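Local coordinates for D-glycerate 2-kinase (Thermotoga maritima, PDB 2B8N), which catalyses the ATP-dependent phosphorylation of D-glycerate to 2-phosphoglycerate, a step in the breakdown of serine through 3-hydroxypyruvate, at residues L203-D208 and I257-N262. Residues are numbered along the deposited sequence; the frame is centred on the assembly and turned at random.
Sequences LGDRLD and IHLIGN
The irregular chain 203-208 runs antiparallel to strand 257-261 at side-chain distance, with CA of Asp205 7.3 Å from CA of Asn262 at one end and CA of Leu207 9.0 Å from CA of Ile257 at the other. Asp205 sets its carboxylate beside its own backbone N (chi1 -44°), across the side chain of Asn262 at about a right angle. Asn262 ND2 donates to Asp205 OD2 over 3.1 Å, a bent bond (137° at the hydrogen) that meets the oxygen from above the carboxylate plane. Each residue has a second hold: Asp205 OD1 bonds to Ser200 OG, while Asn262 OD1 caps the helix 263-276 at the N of Lys265. One bond back from the carboxylate, Asp205 CB packs against Leu259 CD1 at 3.7 Å. Leu207 and Ile257 meet tip to tip, Leu207 CD2 lying 3.9 Å from Ile257 CG2, and Leu259 CD2 borders the same leucine methyl more loosely. An alanine in place of Asp205 would keep the CB packing but lose both carboxylate bonds, and would probably loosen the loop from the helix start. Strand 255-261 is an edge strand of the six-stranded parallel sheet within this chain, bonded through its backbone to 193-199; the loop leaving that neighbour's C-terminal end passes over it, with Trp216 touching both Leu207 and Ile257.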
loop_
_atom_site.group_PDB
_atom_site.type_symbol
_atom_site.label_atom_id
_atom_site.label_comp_id
_atom_site.label_asym_id
_atom_site.label_seq_id
_atom_site.Cartn_x
_atom_site.Cartn_y
_atom_site.Cartn_z
ATOM N N LEU A 203 1.215 -3.632 5.271
ATOM C CA LEU A 203 1.983 -4.871 5.412
ATOM C C LEU A 203 1.236 -5.858 6.317
ATOM O O LEU A 203 0.868 -5.529 7.447
ATOM C CB LEU A 203 3.364 -4.574 5.986
ATOM C CG LEU A 203 4.413 -5.660 5.817
ATOM C CD1 LEU A 203 4.761 -5.824 4.352
ATOM C CD2 LEU A 203 5.644 -5.328 6.647
ATOM N N GLY A 204 0.989 -7.057 5.808
ATOM C CA GLY A 204 0.228 -8.040 6.572
ATOM C C GLY A 204 -1.263 -7.880 6.382
ATOM O O GLY A 204 -2.057 -8.550 7.031
ATOM N N ASP A 205 -1.637 -6.977 5.482
ATOM C CA ASP A 205 -3.014 -6.843 5.004
ATOM C C ASP A 205 -4.013 -6.892 6.151
ATOM O O ASP A 205 -4.984 -7.620 6.102
ATOM C CB ASP A 205 -3.375 -7.904 3.930
ATOM C CG ASP A 205 -2.275 -8.107 2.857
ATOM O OD1 ASP A 205 -1.707 -7.115 2.310
ATOM O OD2 ASP A 205 -2.010 -9.295 2.538
ATOM N N ARG A 206 -3.781 -6.081 7.167
ATOM C CA ARG A 206 -4.603 -6.092 8.359
ATOM C C ARG A 206 -5.866 -5.287 8.090
ATOM O O ARG A 206 -5.811 -4.061 7.981
ATOM C CB ARG A 206 -3.824 -5.442 9.497
ATOM C CG ARG A 206 -2.719 -6.289 10.118
ATOM C CD ARG A 206 -3.219 -6.896 11.429
ATOM N NE ARG A 206 -3.421 -5.882 12.459
ATOM C CZ ARG A 206 -3.665 -6.138 13.743
ATOM N NH1 ARG A 206 -3.753 -7.393 14.180
ATOM N NH2 ARG A 206 -3.811 -5.123 14.604
ATOM N N LEU A 207 -7.003 -5.968 7.988
ATOM C CA LEU A 207 -8.259 -5.315 7.597
ATOM C C LEU A 207 -8.860 -4.436 8.694
ATOM O O LEU A 207 -9.741 -3.650 8.432
ATOM C CB LEU A 207 -9.282 -6.364 7.136
ATOM C CG LEU A 207 -8.851 -7.215 5.930
ATOM C CD1 LEU A 207 -9.651 -8.504 5.877
ATOM C CD2 LEU A 207 -8.999 -6.424 4.649
ATOM N N ASP A 208 -8.379 -4.586 9.922
ATOM C CA ASP A 208 -8.831 -3.763 11.032
ATOM C C ASP A 208 -8.119 -2.423 11.041
ATOM O O ASP A 208 -8.504 -1.531 11.781
ATOM C CB ASP A 208 -8.560 -4.468 12.358
ATOM C CG ASP A 208 -7.089 -4.833 12.544
ATOM O OD1 ASP A 208 -6.384 -5.028 11.534
ATOM O OD2 ASP A 208 -6.643 -4.944 13.698
ATOM N N ILE A 257 -15.028 -10.111 2.246
ATOM C CA ILE A 257 -13.837 -9.384 1.799
ATOM C C ILE A 257 -12.885 -10.257 0.991
ATOM O O ILE A 257 -12.589 -11.391 1.382
ATOM C CB ILE A 257 -13.066 -8.761 2.976
ATOM C CG1 ILE A 257 -13.958 -7.758 3.721
ATOM C CG2 ILE A 257 -11.800 -8.041 2.468
ATOM C CD1 ILE A 257 -13.374 -7.217 4.994
ATOM N N HIS A 258 -12.424 -9.711 -0.141
ATOM C CA HIS A 258 -11.425 -10.344 -1.004
ATOM C C HIS A 258 -10.251 -9.390 -1.232
ATOM O O HIS A 258 -10.436 -8.251 -1.621
ATOM C CB HIS A 258 -12.053 -10.707 -2.336
ATOM C CG HIS A 258 -13.365 -11.404 -2.203
ATOM N ND1 HIS A 258 -13.479 -12.777 -2.174
ATOM C CD2 HIS A 258 -14.619 -10.917 -2.056
ATOM C CE1 HIS A 258 -14.749 -13.107 -2.032
ATOM N NE2 HIS A 258 -15.463 -11.996 -1.954
ATOM N N LEU A 259 -9.039 -9.875 -0.953
ATOM C CA LEU A 259 -7.808 -9.128 -1.202
ATOM C C LEU A 259 -7.426 -9.403 -2.638
ATOM O O LEU A 259 -6.951 -10.499 -2.942
ATOM C CB LEU A 259 -6.658 -9.568 -0.265
ATOM C CG LEU A 259 -6.751 -9.227 1.228
ATOM C CD1 LEU A 259 -5.700 -10.009 2.053
ATOM C CD2 LEU A 259 -6.600 -7.740 1.435
ATOM N N ILE A 260 -7.632 -8.419 -3.512
ATOM C CA ILE A 260 -7.308 -8.579 -4.931
ATOM C C ILE A 260 -5.879 -8.116 -5.274
ATOM O O ILE A 260 -5.330 -8.484 -6.298
ATOM C CB ILE A 260 -8.387 -7.921 -5.871
ATOM C CG1 ILE A 260 -8.321 -6.398 -5.847
ATOM C CG2 ILE A 260 -9.783 -8.387 -5.481
ATOM C CD1 ILE A 260 -9.188 -5.753 -6.857
ATOM N N GLY A 261 -5.268 -7.325 -4.418
ATOM C CA GLY A 261 -3.860 -7.032 -4.590
ATOM C C GLY A 261 -3.155 -6.883 -3.273
ATOM O O GLY A 261 -3.691 -6.350 -2.327
ATOM N N ASN A 262 -1.930 -7.362 -3.225
ATOM C CA ASN A 262 -1.067 -7.184 -2.052
ATOM C C ASN A 262 0.335 -7.612 -2.425
ATOM O O ASN A 262 0.560 -8.089 -3.522
ATOM C CB ASN A 262 -1.578 -8.029 -0.894
ATOM C CG ASN A 262 -1.575 -9.499 -1.222
ATOM O OD1 ASN A 262 -1.016 -9.919 -2.252
ATOM N ND2 ASN A 262 -2.183 -10.299 -0.352
#